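Local coordinates for protein N-acetylglucosamine-6-phosphate deacetylase (Mycobacterium smegmatis, PDB 6FV4) that probably removes the acetyl group from N-acetylglucosamine-6-phosphate, as a metal-dependent hydrolase of amino-sugar metabolism, at residues D41-V46 and L365-A371; A62-F68 and D372-L376; P275-L280 and R348-P354. The protein carries 1 engineered substitution. All coordinates share one frame; numbering follows the deposited sequence.

Contact 1: D41-V46 and L365-A371; sequences DRVVAV and LAAGARA
The carbonyl oxygen of G368 is gripped twice by the guanidinium of R42. R42 NH2 gives the stronger bond, 2.7 Å to G368 O and 163° at the hydrogen. R42 NE adds a weak bond of 3.2 Å to G368 O. The oxygen sits at the edge of the guanidinium, in its plane. One face of the group lies over R370 N, toward the rim; both are donors and do not bond. R42 leaves its strand heading away from the loop, so its chain must fold back, bending at chi2 (-53°) and chi3 (-63°). D41 OD2 makes a long salt bridge to the same guanidinium.

The backbones join as well. V43 is held at both polar atoms: V43 N donates to A369 O at 2.7 Å, and V43 O accepts from G368 N at 3.0 Å. A371 N donates to D41 O at 2.8 Å. Residues A366 to A369 form a type II beta turn, closed by A369 N to A366 O. G368 takes the third position with a positive phi, where a CB would jam against the carbonyl O of A367.

The V43 side chain points into the loop. Its CB lies 3.4 Å from A366 O, and V43 CG2 reaches L365 CD2 at 4.0 Å. V46 CG2 lies 3.6 Å from L365 O.

Strand 42-48 is an outermost strand of a four-stranded sheet, and the loop 365-371 runs along its edge. On the strand's other side the backbones of V44 and A45 both bond E37 of strand 34-39, a classic beta bulge. L365 packs on L36 of that strand, R370 pairs with D372, and A371 bonds G389 next to strand 382-387.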
ATOM      1  N   ASP B  41      23.537 -22.285 -26.461  1.00 37.69           N
ATOM      2  CA  ASP B  41      22.455 -21.945 -25.547  1.00 40.53           C
ATOM      3  C   ASP B  41      22.649 -20.604 -24.847  1.00 35.65           C
ATOM      4  O   ASP B  41      21.913 -20.315 -23.908  1.00 35.99           O
ATOM      5  CB  ASP B  41      22.276 -23.056 -24.503  1.00 38.75           C
ATOM      6  CG  ASP B  41      23.466 -23.176 -23.577  1.00 45.68           C
ATOM      7  OD1 ASP B  41      24.569 -22.782 -24.004  1.00 41.81           O
ATOM      8  OD2 ASP B  41      23.312 -23.696 -22.445  1.00 48.55           O
ATOM      9  N   ARG B  42      23.602 -19.773 -25.279  1.00 34.85           N
ATOM     10  CA  ARG B  42      23.940 -18.550 -24.564  1.00 34.30           C
ATOM     11  C   ARG B  42      23.680 -17.309 -25.414  1.00 32.90           C
ATOM     12  O   ARG B  42      23.824 -17.325 -26.641  1.00 35.32           O
ATOM     13  CB  ARG B  42      25.414 -18.549 -24.110  1.00 35.22           C
ATOM     14  CG  ARG B  42      25.912 -19.841 -23.463  1.00 40.58           C
ATOM     15  CD  ARG B  42      25.034 -20.306 -22.297  1.00 43.06           C
ATOM     16  NE  ARG B  42      24.997 -19.375 -21.172  1.00 46.49           N
ATOM     17  CZ  ARG B  42      24.558 -19.700 -19.956  1.00 44.71           C
ATOM     18  NH1 ARG B  42      24.126 -20.933 -19.704  1.00 42.83           N
ATOM     19  NH2 ARG B  42      24.555 -18.790 -18.987  1.00 44.63           N
ATOM     20  N   VAL B  43      23.290 -16.223 -24.749  1.00 29.88           N
ATOM     21  CA  VAL B  43      23.346 -14.918 -25.390  1.00 31.47           C
ATOM     22  C   VAL B  43      24.810 -14.498 -25.459  1.00 31.53           C
ATOM     23  O   VAL B  43      25.531 -14.555 -24.457  1.00 31.38           O
ATOM     24  CB  VAL B  43      22.497 -13.889 -24.625  1.00 31.22           C
ATOM     25  CG1 VAL B  43      22.643 -12.480 -25.243  1.00 30.67           C
ATOM     26  CG2 VAL B  43      21.010 -14.297 -24.591  1.00 29.39           C
ATOM     27  N   VAL B  44      25.262 -14.127 -26.650  1.00 34.99           N
ATOM     28  CA  VAL B  44      26.606 -13.576 -26.848  1.00 35.13           C
ATOM     29  C   VAL B  44      26.618 -12.064 -26.658  1.00 36.06           C
ATOM     30  O   VAL B  44      27.410 -11.524 -25.881  1.00 38.36           O
ATOM     31  CB  VAL B  44      27.119 -13.956 -28.252  1.00 34.65           C
ATOM     32  CG1 VAL B  44      28.488 -13.312 -28.520  1.00 39.07           C
ATOM     33  CG2 VAL B  44      27.197 -15.432 -28.374  1.00 37.83           C
ATOM     34  N   ALA B  45      25.747 -11.357 -27.368  1.00 36.69           N
ATOM     35  CA  ALA B  45      25.697  -9.907 -27.276  1.00 36.03           C
ATOM     36  C   ALA B  45      24.270  -9.439 -27.498  1.00 35.95           C
ATOM     37  O   ALA B  45      23.477 -10.110 -28.164  1.00 31.95           O
ATOM     38  CB  ALA B  45      26.632  -9.242 -28.295  1.00 40.27           C
ATOM     39  N   VAL B  46      23.957  -8.284 -26.913  1.00 36.48           N
ATOM     40  CA  VAL B  46      22.704  -7.568 -27.118  1.00 37.78           C
ATOM     41  C   VAL B  46      23.057  -6.127 -27.455  1.00 37.96           C
ATOM     42  O   VAL B  46      24.064  -5.596 -26.976  1.00 37.39           O
ATOM     43  CB  VAL B  46      21.794  -7.641 -25.868  1.00 37.66           C
ATOM     44  CG1 VAL B  46      20.517  -6.887 -26.079  1.00 39.39           C
ATOM     45  CG2 VAL B  46      21.482  -9.084 -25.528  1.00 38.09           C
ATOM     46  N   LEU B 365      18.234 -10.731 -20.763  1.00 32.61           N
ATOM     47  CA  LEU B 365      18.928 -10.963 -22.018  1.00 33.03           C
ATOM     48  C   LEU B 365      20.185 -10.106 -21.949  1.00 34.24           C
ATOM     49  O   LEU B 365      20.151  -8.902 -22.196  1.00 35.75           O
ATOM     50  CB  LEU B 365      18.026 -10.632 -23.200  1.00 34.32           C
ATOM     51  CG  LEU B 365      16.825 -11.582 -23.296  1.00 35.90           C
ATOM     52  CD1 LEU B 365      15.752 -11.000 -24.201  1.00 33.86           C
ATOM     53  CD2 LEU B 365      17.280 -12.951 -23.792  1.00 27.85           C
ATOM     54  N   ALA B 366      21.283 -10.723 -21.536  1.00 37.76           N
ATOM     55  CA  ALA B 366      22.553 -10.037 -21.388  1.00 36.69           C
ATOM     56  C   ALA B 366      23.652 -10.987 -21.826  1.00 39.71           C
ATOM     57  O   ALA B 366      23.466 -12.206 -21.856  1.00 32.43           O
ATOM     58  CB  ALA B 366      22.793  -9.584 -19.942  1.00 33.78           C
ATOM     59  N   ALA B 367      24.802 -10.415 -22.173  1.00 36.61           N
ATOM     60  CA  ALA B 367      25.953 -11.236 -22.506  1.00 36.38           C
ATOM     61  C   ALA B 367      26.199 -12.245 -21.394  1.00 35.47           C
ATOM     62  O   ALA B 367      26.175 -11.899 -20.213  1.00 37.92           O
ATOM     63  CB  ALA B 367      27.186 -10.349 -22.719  1.00 36.30           C
ATOM     64  N   GLY B 368      26.390 -13.508 -21.781  1.00 33.21           N
ATOM     65  CA  GLY B 368      26.625 -14.580 -20.845  1.00 36.69           C
ATOM     66  C   GLY B 368      25.382 -15.325 -20.389  1.00 39.41           C
ATOM     67  O   GLY B 368      25.491 -16.479 -19.955  1.00 37.02           O
ATOM     68  N   ALA B 369      24.207 -14.704 -20.472  1.00 34.83           N
ATOM     69  CA  ALA B 369      22.990 -15.323 -19.969  1.00 35.93           C
ATOM     70  C   ALA B 369      22.509 -16.432 -20.903  1.00 35.19           C
ATOM     71  O   ALA B 369      22.795 -16.436 -22.105  1.00 31.33           O
ATOM     72  CB  ALA B 369      21.891 -14.274 -19.806  1.00 31.76           C
ATOM     73  N   ARG B 370      21.761 -17.382 -20.337  1.00 37.59           N
ATOM     74  CA  ARG B 370      21.155 -18.416 -21.166  1.00 34.88           C
ATOM     75  C   ARG B 370      20.090 -17.797 -22.060  1.00 33.11           C
ATOM     76  O   ARG B 370      19.424 -16.827 -21.690  1.00 32.94           O
ATOM     77  CB  ARG B 370      20.552 -19.541 -20.316  1.00 37.53           C
ATOM     78  CG  ARG B 370      20.485 -20.864 -21.081  1.00 36.22           C
ATOM     79  CD  ARG B 370      19.967 -22.019 -20.250  1.00 38.64           C
ATOM     80  NE  ARG B 370      18.555 -21.847 -19.919  1.00 35.88           N
ATOM     81  CZ  ARG B 370      17.858 -22.694 -19.170  1.00 39.94           C
ATOM     82  NH1 ARG B 370      18.441 -23.797 -18.676  1.00 35.05           N
ATOM     83  NH2 ARG B 370      16.576 -22.436 -18.918  1.00 38.13           N
ATOM     84  N   ALA B 371      19.960 -18.346 -23.269  1.00 31.20           N
ATOM     85  CA  ALA B 371      19.121 -17.748 -24.301  1.00 30.97           C
ATOM     86  C   ALA B 371      17.681 -18.242 -24.132  1.00 31.38           C
ATOM     87  O   ALA B 371      17.190 -19.114 -24.854  1.00 28.27           O
ATOM     88  CB  ALA B 371      19.671 -18.062 -25.685  1.00 31.06           C
TER

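Contact 2: A62-F68 and D372-L376; sequences ATVVPGF and DLVVL
V65 and V374 form the apolar centre of an antiparallel strand pair. V65 CG2 lies 3.8 Å from V374 CB, and the two side chains cross at a slant. The pair belongs to the small beta domain that accompanies the barrel in the amidohydrolase fold. Strand 63-76 runs on from here into the barrel, while strand 373-376 comes late in the chain.

V65 CG2 sits between its own backbone N and carbonyl carbon (chi1 -64° for the CG1 branch). From there the methyl also reaches L376 CD1 at 4.1 Å. The two branches of V374 go to different partners: V374 CG2 touches G67 CA at 3.9 Å, and CG1 approaches the F68 ring obliquely. V347 of helix 339-357 covers V65 on this face, and V382 covers V374 and L376.

The opposite face carries V64 and V375. V64 CG1 meets L373 CB at 4.0 Å. Farther along, A62 CB and V375 CG1 are only 3.5 Å apart, tighter than a usual carbon contact. L365 and L59 pack on V64 from the adjoining loops.

Four backbone bonds stitch the strands. T63 and L376 exchange N-H and C=O groups, and so do V65 and V374. The V65 N to V374 O bond is 2.9 Å long. P66 has no N-H, but it faces L373 in a non-hydrogen-bonded pair, so the pairing loses nothing there.

The polar edge lies at D372, whose carboxylate binds R370 and A388 N. Its backbone supplies the last bond of the pair: G67 N to D372 O, 3.1 Å, with the donor 58° above the carbonyl plane.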
ATOM      1  N   ALA B  62       7.528  -7.198 -33.420  1.00 43.24           N
ATOM      2  CA  ALA B  62       7.310  -7.983 -32.218  1.00 41.04           C
ATOM      3  C   ALA B  62       8.098  -7.384 -31.064  1.00 39.53           C
ATOM      4  O   ALA B  62       9.093  -6.682 -31.269  1.00 39.15           O
ATOM      5  CB  ALA B  62       7.722  -9.440 -32.441  1.00 41.59           C
ATOM      6  N   THR B  63       7.624  -7.640 -29.847  1.00 33.29           N
ATOM      7  CA  THR B  63       8.363  -7.309 -28.634  1.00 34.67           C
ATOM      8  C   THR B  63       9.004  -8.587 -28.088  1.00 34.49           C
ATOM      9  O   THR B  63       8.311  -9.587 -27.885  1.00 34.03           O
ATOM     10  CB  THR B  63       7.440  -6.668 -27.590  1.00 36.03           C
ATOM     11  OG1 THR B  63       6.915  -5.432 -28.095  1.00 38.66           O
ATOM     12  CG2 THR B  63       8.196  -6.367 -26.306  1.00 36.78           C
ATOM     13  N   VAL B  64      10.327  -8.573 -27.894  1.00 31.11           N
ATOM     14  CA  VAL B  64      11.040  -9.686 -27.267  1.00 32.71           C
ATOM     15  C   VAL B  64      11.246  -9.362 -25.794  1.00 32.09           C
ATOM     16  O   VAL B  64      11.623  -8.240 -25.442  1.00 35.81           O
ATOM     17  CB  VAL B  64      12.386  -9.965 -27.958  1.00 35.62           C
ATOM     18  CG1 VAL B  64      13.164 -11.039 -27.193  1.00 33.17           C
ATOM     19  CG2 VAL B  64      12.174 -10.386 -29.408  1.00 31.26           C
ATOM     20  N   VAL B  65      10.977 -10.336 -24.933  1.00 28.71           N
ATOM     21  CA  VAL B  65      11.192 -10.200 -23.496  1.00 26.73           C
ATOM     22  C   VAL B  65      11.980 -11.417 -23.027  1.00 24.65           C
ATOM     23  O   VAL B  65      12.026 -12.444 -23.718  1.00 26.96           O
ATOM     24  CB  VAL B  65       9.855 -10.072 -22.730  1.00 26.05           C
ATOM     25  CG1 VAL B  65       9.121  -8.762 -23.147  1.00 27.23           C
ATOM     26  CG2 VAL B  65       8.993 -11.320 -22.953  1.00 25.97           C
ATOM     27  N   PRO B  66      12.604 -11.342 -21.856  1.00 27.16           N
ATOM     28  CA  PRO B  66      13.215 -12.550 -21.285  1.00 24.32           C
ATOM     29  C   PRO B  66      12.139 -13.593 -21.003  1.00 26.91           C
ATOM     30  O   PRO B  66      10.952 -13.279 -20.873  1.00 26.32           O
ATOM     31  CB  PRO B  66      13.870 -12.060 -19.988  1.00 26.67           C
ATOM     32  CG  PRO B  66      13.821 -10.531 -20.040  1.00 29.07           C
ATOM     33  CD  PRO B  66      12.691 -10.180 -20.949  1.00 26.53           C
ATOM     34  N   GLY B  67      12.563 -14.851 -20.931  1.00 27.70           N
ATOM     35  CA  GLY B  67      11.612 -15.908 -20.626  1.00 25.45           C
ATOM     36  C   GLY B  67      10.938 -15.660 -19.288  1.00 27.92           C
ATOM     37  O   GLY B  67      11.542 -15.116 -18.358  1.00 24.91           O
ATOM     38  N   PHE B  68       9.657 -16.039 -19.200  1.00 25.80           N
ATOM     39  CA  PHE B  68       8.947 -15.909 -17.935  1.00 22.35           C
ATOM     40  C   PHE B  68       9.466 -16.939 -16.929  1.00 25.75           C
ATOM     41  O   PHE B  68       9.844 -18.054 -17.294  1.00 25.44           O
ATOM     42  CB  PHE B  68       7.436 -16.083 -18.138  1.00 22.87           C
ATOM     43  CG  PHE B  68       6.823 -15.089 -19.113  1.00 26.14           C
ATOM     44  CD1 PHE B  68       5.945 -15.526 -20.100  1.00 25.76           C
ATOM     45  CD2 PHE B  68       7.099 -13.733 -19.028  1.00 28.04           C
ATOM     46  CE1 PHE B  68       5.354 -14.633 -20.992  1.00 28.77           C
ATOM     47  CE2 PHE B  68       6.510 -12.824 -19.935  1.00 24.07           C
ATOM     48  CZ  PHE B  68       5.645 -13.288 -20.912  1.00 25.49           C
ATOM     49  N   ASP B 372      16.998 -17.650 -23.155  1.00 30.13           N
ATOM     50  CA  ASP B 372      15.589 -17.910 -22.888  1.00 27.88           C
ATOM     51  C   ASP B 372      14.846 -16.612 -23.158  1.00 25.19           C
ATOM     52  O   ASP B 372      15.105 -15.605 -22.490  1.00 25.16           O
ATOM     53  CB  ASP B 372      15.355 -18.344 -21.442  1.00 26.20           C
ATOM     54  CG  ASP B 372      16.181 -19.544 -21.037  1.00 30.48           C
ATOM     55  OD1 ASP B 372      16.745 -20.235 -21.911  1.00 32.88           O
ATOM     56  OD2 ASP B 372      16.262 -19.798 -19.821  1.00 36.84           O
ATOM     57  N   LEU B 373      13.954 -16.618 -24.145  1.00 26.40           N
ATOM     58  CA  LEU B 373      13.252 -15.391 -24.493  1.00 28.73           C
ATOM     59  C   LEU B 373      11.881 -15.739 -25.052  1.00 27.95           C
ATOM     60  O   LEU B 373      11.606 -16.887 -25.414  1.00 30.08           O
ATOM     61  CB  LEU B 373      14.055 -14.538 -25.486  1.00 27.54           C
ATOM     62  CG  LEU B 373      14.531 -15.132 -26.818  1.00 26.30           C
ATOM     63  CD1 LEU B 373      13.413 -15.230 -27.861  1.00 27.26           C
ATOM     64  CD2 LEU B 373      15.687 -14.282 -27.368  1.00 30.30           C
ATOM     65  N   VAL B 374      11.030 -14.713 -25.138  1.00 27.49           N
ATOM     66  CA  VAL B 374       9.644 -14.853 -25.572  1.00 28.77           C
ATOM     67  C   VAL B 374       9.340 -13.737 -26.562  1.00 26.95           C
ATOM     68  O   VAL B 374       9.732 -12.587 -26.353  1.00 29.48           O
ATOM     69  CB  VAL B 374       8.658 -14.804 -24.380  1.00 28.05           C
ATOM     70  CG1 VAL B 374       7.209 -14.841 -24.871  1.00 33.02           C
ATOM     71  CG2 VAL B 374       8.909 -15.955 -23.429  1.00 31.55           C
ATOM     72  N   VAL B 375       8.687 -14.085 -27.660  1.00 28.91           N
ATOM     73  CA  VAL B 375       8.336 -13.129 -28.694  1.00 31.49           C
ATOM     74  C   VAL B 375       6.846 -12.871 -28.585  1.00 33.44           C
ATOM     75  O   VAL B 375       6.052 -13.816 -28.515  1.00 29.09           O
ATOM     76  CB  VAL B 375       8.720 -13.635 -30.091  1.00 30.36           C
ATOM     77  CG1 VAL B 375       8.549 -12.519 -31.100  1.00 33.77           C
ATOM     78  CG2 VAL B 375      10.172 -14.129 -30.092  1.00 28.02           C
ATOM     79  N   LEU B 376       6.469 -11.594 -28.542  1.00 30.51           N
ATOM     80  CA  LEU B 376       5.084 -11.189 -28.362  1.00 30.15           C
ATOM     81  C   LEU B 376       4.687 -10.251 -29.488  1.00 37.86           C
ATOM     82  O   LEU B 376       5.497  -9.428 -29.922  1.00 32.07           O
ATOM     83  CB  LEU B 376       4.887 -10.488 -27.010  1.00 32.01           C
ATOM     84  CG  LEU B 376       5.448 -11.145 -25.750  1.00 36.14           C
ATOM     85  CD1 LEU B 376       5.432 -10.156 -24.593  1.00 32.45           C
ATOM     86  CD2 LEU B 376       4.645 -12.390 -25.397  1.00 33.05           C
TER

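Contact 3: P275-L280 and R348-P354; sequences PERLSL and RQACVNP
N353 reaches from its helix into the turn before strand 278-281. Its CB lies 3.4 Å from L278 O. With CG anti to the carbonyl carbon (chi1 -58°), the amide is carried over the turn. Next, N353 CG rests 3.3 Å from E276 O. At the tip, N353 ND2 spends both hydrogens on the turn: 2.8 Å to P275 O (167°) and 2.9 Å to L278 O (170°). Both oxygens lie near the amide plane, which fixes its rotation. N353 OD1 accepts from water 2 at 2.8 Å and, weakly, from R356.

A salt bridge also holds the turn: R348 NE meets the syn lone pair of E276 OE1 at 3.0 Å, the carboxylate and guanidinium planes nearly perpendicular. On the strand, L280 N donates to Q349 O at 2.8 Å. The helix has a wider pi-type turn here: N353 N bonds R348 O, not Q349 O.

Q349 packs its CB on L280 CD1, and its amide crosses the L278 side chain at a slant, Q349 NE2 near L278 CB and CD2; Y266 takes its OE1. Strand 278-281 pairs with strand 251-255 in the barrel. Helix 339-357 touches both this strand and strand 63-76, where A350's backbone bonds V69.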
ATOM      1  N   PRO B 275       9.261  -1.462  -7.954  1.00 28.83           N
ATOM      2  CA  PRO B 275       9.359  -2.349  -9.122  1.00 29.65           C
ATOM      3  C   PRO B 275      10.161  -3.627  -8.888  1.00 28.77           C
ATOM      4  O   PRO B 275      10.069  -4.540  -9.720  1.00 29.45           O
ATOM      5  CB  PRO B 275      10.055  -1.471 -10.179  1.00 28.45           C
ATOM      6  CG  PRO B 275      10.190  -0.081  -9.546  1.00 32.76           C
ATOM      7  CD  PRO B 275      10.139  -0.283  -8.079  1.00 31.93           C
ATOM      8  N   GLU B 276      10.925  -3.722  -7.800  1.00 30.84           N
ATOM      9  CA  GLU B 276      11.817  -4.847  -7.541  1.00 30.07           C
ATOM     10  C   GLU B 276      11.218  -5.922  -6.655  1.00 30.02           C
ATOM     11  O   GLU B 276      11.855  -6.960  -6.470  1.00 29.27           O
ATOM     12  CB  GLU B 276      13.103  -4.381  -6.838  1.00 36.30           C
ATOM     13  CG  GLU B 276      14.264  -4.130  -7.752  1.00 41.80           C
ATOM     14  CD  GLU B 276      13.865  -3.233  -8.882  1.00 41.64           C
ATOM     15  OE1 GLU B 276      14.226  -3.520 -10.044  1.00 50.76           O
ATOM     16  OE2 GLU B 276      13.160  -2.242  -8.606  1.00 45.52           O
ATOM     17  N   ARG B 277      10.060  -5.685  -6.047  1.00 25.07           N
ATOM     18  CA  ARG B 277       9.667  -6.479  -4.895  1.00 25.77           C
ATOM     19  C   ARG B 277       8.364  -7.239  -5.096  1.00 25.13           C
ATOM     20  O   ARG B 277       7.835  -7.785  -4.126  1.00 25.95           O
ATOM     21  CB  ARG B 277       9.591  -5.602  -3.645  1.00 27.56           C
ATOM     22  CG  ARG B 277      10.933  -5.032  -3.191  1.00 30.36           C
ATOM     23  CD  ARG B 277      10.817  -4.453  -1.787  1.00 30.18           C
ATOM     24  NE  ARG B 277       9.979  -5.321  -0.977  1.00 28.30           N
ATOM     25  CZ  ARG B 277       9.115  -4.931  -0.042  1.00 29.16           C
ATOM     26  NH1 ARG B 277       8.943  -3.643   0.252  1.00 28.61           N
ATOM     27  NH2 ARG B 277       8.392  -5.856   0.587  1.00 27.97           N
ATOM     28  N   LEU B 278       7.859  -7.333  -6.324  1.00 26.30           N
ATOM     29  CA  LEU B 278       6.682  -8.141  -6.621  1.00 27.89           C
ATOM     30  C   LEU B 278       7.003  -9.152  -7.709  1.00 27.33           C
ATOM     31  O   LEU B 278       7.628  -8.811  -8.719  1.00 26.56           O
ATOM     32  CB  LEU B 278       5.473  -7.276  -7.042  1.00 22.85           C
ATOM     33  CG  LEU B 278       4.160  -8.081  -7.130  1.00 25.83           C
ATOM     34  CD1 LEU B 278       2.976  -7.188  -6.748  1.00 28.41           C
ATOM     35  CD2 LEU B 278       3.924  -8.648  -8.516  1.00 23.12           C
ATOM     36  N   SER B 279       6.566 -10.396  -7.494  1.00 21.29           N
ATOM     37  CA  SER B 279       6.667 -11.475  -8.466  1.00 23.48           C
ATOM     38  C   SER B 279       5.279 -11.843  -8.968  1.00 21.38           C
ATOM     39  O   SER B 279       4.375 -12.097  -8.164  1.00 26.30           O
ATOM     40  CB  SER B 279       7.295 -12.729  -7.836  1.00 22.58           C
ATOM     41  OG  SER B 279       8.621 -12.486  -7.434  1.00 31.29           O
ATOM     42  N   LEU B 280       5.126 -11.936 -10.283  1.00 24.11           N
ATOM     43  CA  LEU B 280       3.913 -12.482 -10.872  1.00 23.62           C
ATOM     44  C   LEU B 280       4.052 -13.999 -10.899  1.00 25.36           C
ATOM     45  O   LEU B 280       5.106 -14.506 -11.265  1.00 24.88           O
ATOM     46  CB  LEU B 280       3.701 -11.934 -12.278  1.00 24.43           C
ATOM     47  CG  LEU B 280       3.487 -10.409 -12.314  1.00 24.21           C
ATOM     48  CD1 LEU B 280       3.639  -9.886 -13.723  1.00 26.27           C
ATOM     49  CD2 LEU B 280       2.135 -10.097 -11.787  1.00 24.27           C
ATOM     50  N   ARG B 348      10.239  -6.996 -15.130  1.00 26.51           N
ATOM     51  CA  ARG B 348      10.810  -7.184 -13.796  1.00 28.31           C
ATOM     52  C   ARG B 348       9.966  -8.152 -12.969  1.00 27.75           C
ATOM     53  O   ARG B 348      10.497  -9.052 -12.309  1.00 29.61           O
ATOM     54  CB  ARG B 348      10.916  -5.843 -13.082  1.00 31.10           C
ATOM     55  CG  ARG B 348      12.200  -5.076 -13.374  1.00 36.71           C
ATOM     56  CD  ARG B 348      12.004  -3.590 -13.110  1.00 37.29           C
ATOM     57  NE  ARG B 348      13.272  -2.904 -12.834  1.00 47.71           N
ATOM     58  CZ  ARG B 348      14.054  -2.356 -13.759  1.00 47.51           C
ATOM     59  NH1 ARG B 348      13.709  -2.394 -15.042  1.00 52.37           N
ATOM     60  NH2 ARG B 348      15.184  -1.760 -13.403  1.00 54.44           N
ATOM     61  N   GLN B 349       8.643  -7.979 -12.991  1.00 26.34           N
ATOM     62  CA  GLN B 349       7.793  -8.783 -12.118  1.00 28.09           C
ATOM     63  C   GLN B 349       7.652 -10.222 -12.597  1.00 22.31           C
ATOM     64  O   GLN B 349       7.405 -11.116 -11.777  1.00 23.95           O
ATOM     65  CB  GLN B 349       6.415  -8.146 -12.008  1.00 20.64           C
ATOM     66  CG  GLN B 349       6.445  -6.806 -11.301  1.00 25.71           C
ATOM     67  CD  GLN B 349       5.090  -6.169 -11.259  1.00 25.54           C
ATOM     68  OE1 GLN B 349       4.242  -6.460 -12.110  1.00 29.01           O
ATOM     69  NE2 GLN B 349       4.859  -5.311 -10.258  1.00 21.09           N
ATOM     70  N   ALA B 350       7.739 -10.468 -13.906  1.00 23.70           N
ATOM     71  CA  ALA B 350       7.500 -11.805 -14.437  1.00 25.16           C
ATOM     72  C   ALA B 350       8.782 -12.568 -14.734  1.00 30.91           C
ATOM     73  O   ALA B 350       8.716 -13.781 -14.980  1.00 25.73           O
ATOM     74  CB  ALA B 350       6.666 -11.737 -15.722  1.00 21.64           C
ATOM     75  N   CYS B 351       9.933 -11.884 -14.727  1.00 28.22           N
ATOM     76  CA  CYS B 351      11.205 -12.459 -15.150  1.00 28.61           C
ATOM     77  C   CYS B 351      12.313 -12.240 -14.123  1.00 29.90           C
ATOM     78  O   CYS B 351      12.926 -13.210 -13.663  1.00 34.77           O
ATOM     79  CB  CYS B 351      11.639 -11.885 -16.509  1.00 29.30           C
ATOM     80  SG  CYS B 351      10.335 -11.801 -17.803  1.00 33.88           S
ATOM     81  N   VAL B 352      12.591 -10.999 -13.737  1.00 28.27           N
ATOM     82  CA  VAL B 352      13.780 -10.736 -12.919  1.00 28.96           C
ATOM     83  C   VAL B 352      13.509 -10.942 -11.436  1.00 25.92           C
ATOM     84  O   VAL B 352      14.244 -11.671 -10.755  1.00 31.66           O
ATOM     85  CB  VAL B 352      14.333  -9.324 -13.189  1.00 32.41           C
ATOM     86  CG1 VAL B 352      15.620  -9.125 -12.387  1.00 34.93           C
ATOM     87  CG2 VAL B 352      14.578  -9.129 -14.676  1.00 33.56           C
ATOM     88  N   ASN B 353      12.477 -10.304 -10.905  1.00 25.24           N
ATOM     89  CA  ASN B 353      12.195 -10.397  -9.474  1.00 25.30           C
ATOM     90  C   ASN B 353      12.015 -11.830  -9.012  1.00 25.73           C
ATOM     91  O   ASN B 353      12.556 -12.179  -7.951  1.00 25.06           O
ATOM     92  CB  ASN B 353      10.950  -9.573  -9.116  1.00 23.94           C
ATOM     93  CG  ASN B 353      11.098  -8.100  -9.492  1.00 28.70           C
ATOM     94  OD1 ASN B 353      12.192  -7.652  -9.793  1.00 26.70           O
ATOM     95  ND2 ASN B 353       9.992  -7.352  -9.466  1.00 21.25           N
ATOM     96  N   PRO B 354      11.236 -12.679  -9.694  1.00 25.49           N
ATOM     97  CA  PRO B 354      11.068 -14.044  -9.173  1.00 25.36           C
ATOM     98  C   PRO B 354      12.336 -14.871  -9.256  1.00 24.83           C
ATOM     99  O   PRO B 354      12.584 -15.696  -8.368  1.00 26.60           O
ATOM    100  CB  PRO B 354       9.948 -14.622 -10.043  1.00 25.72           C
ATOM    101  CG  PRO B 354       9.874 -13.759 -11.235  1.00 27.97           C
ATOM    102  CD  PRO B 354      10.313 -12.407 -10.814  1.00 25.59           C
TER
HETATM  103  O   HOH W   1      13.310 -10.003  -5.875  1.00 36.53           O
HETATM  104  O   HOH W   2      14.289  -5.922 -10.497  1.00 42.79           O
HETATM  105  O   HOH W   3       7.349  -4.955  -8.542  1.00 27.51           O

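Overall arrangement
Contacts 2 and 3 are buried, while contact 1 is partly exposed. Contact 1 relies on backbone bonds and an arginine at a loop beside an edge strand. Contact 2 is regular antiparallel pairing with valines on both faces. Contact 3 sets a helix against a barrel strand and uses side-chain amide and charge bonds at the turn. L365 links the first two: its CD1 lies 4.0 Å from V64 CG1. F68 and C351 link the last two, with F68 CD2 3.9 Å from A350 CB. Strand 63-76 is the common element, paired in contact 2 and packed against the helix of contact 3. Contacts 1 and 3 do not touch.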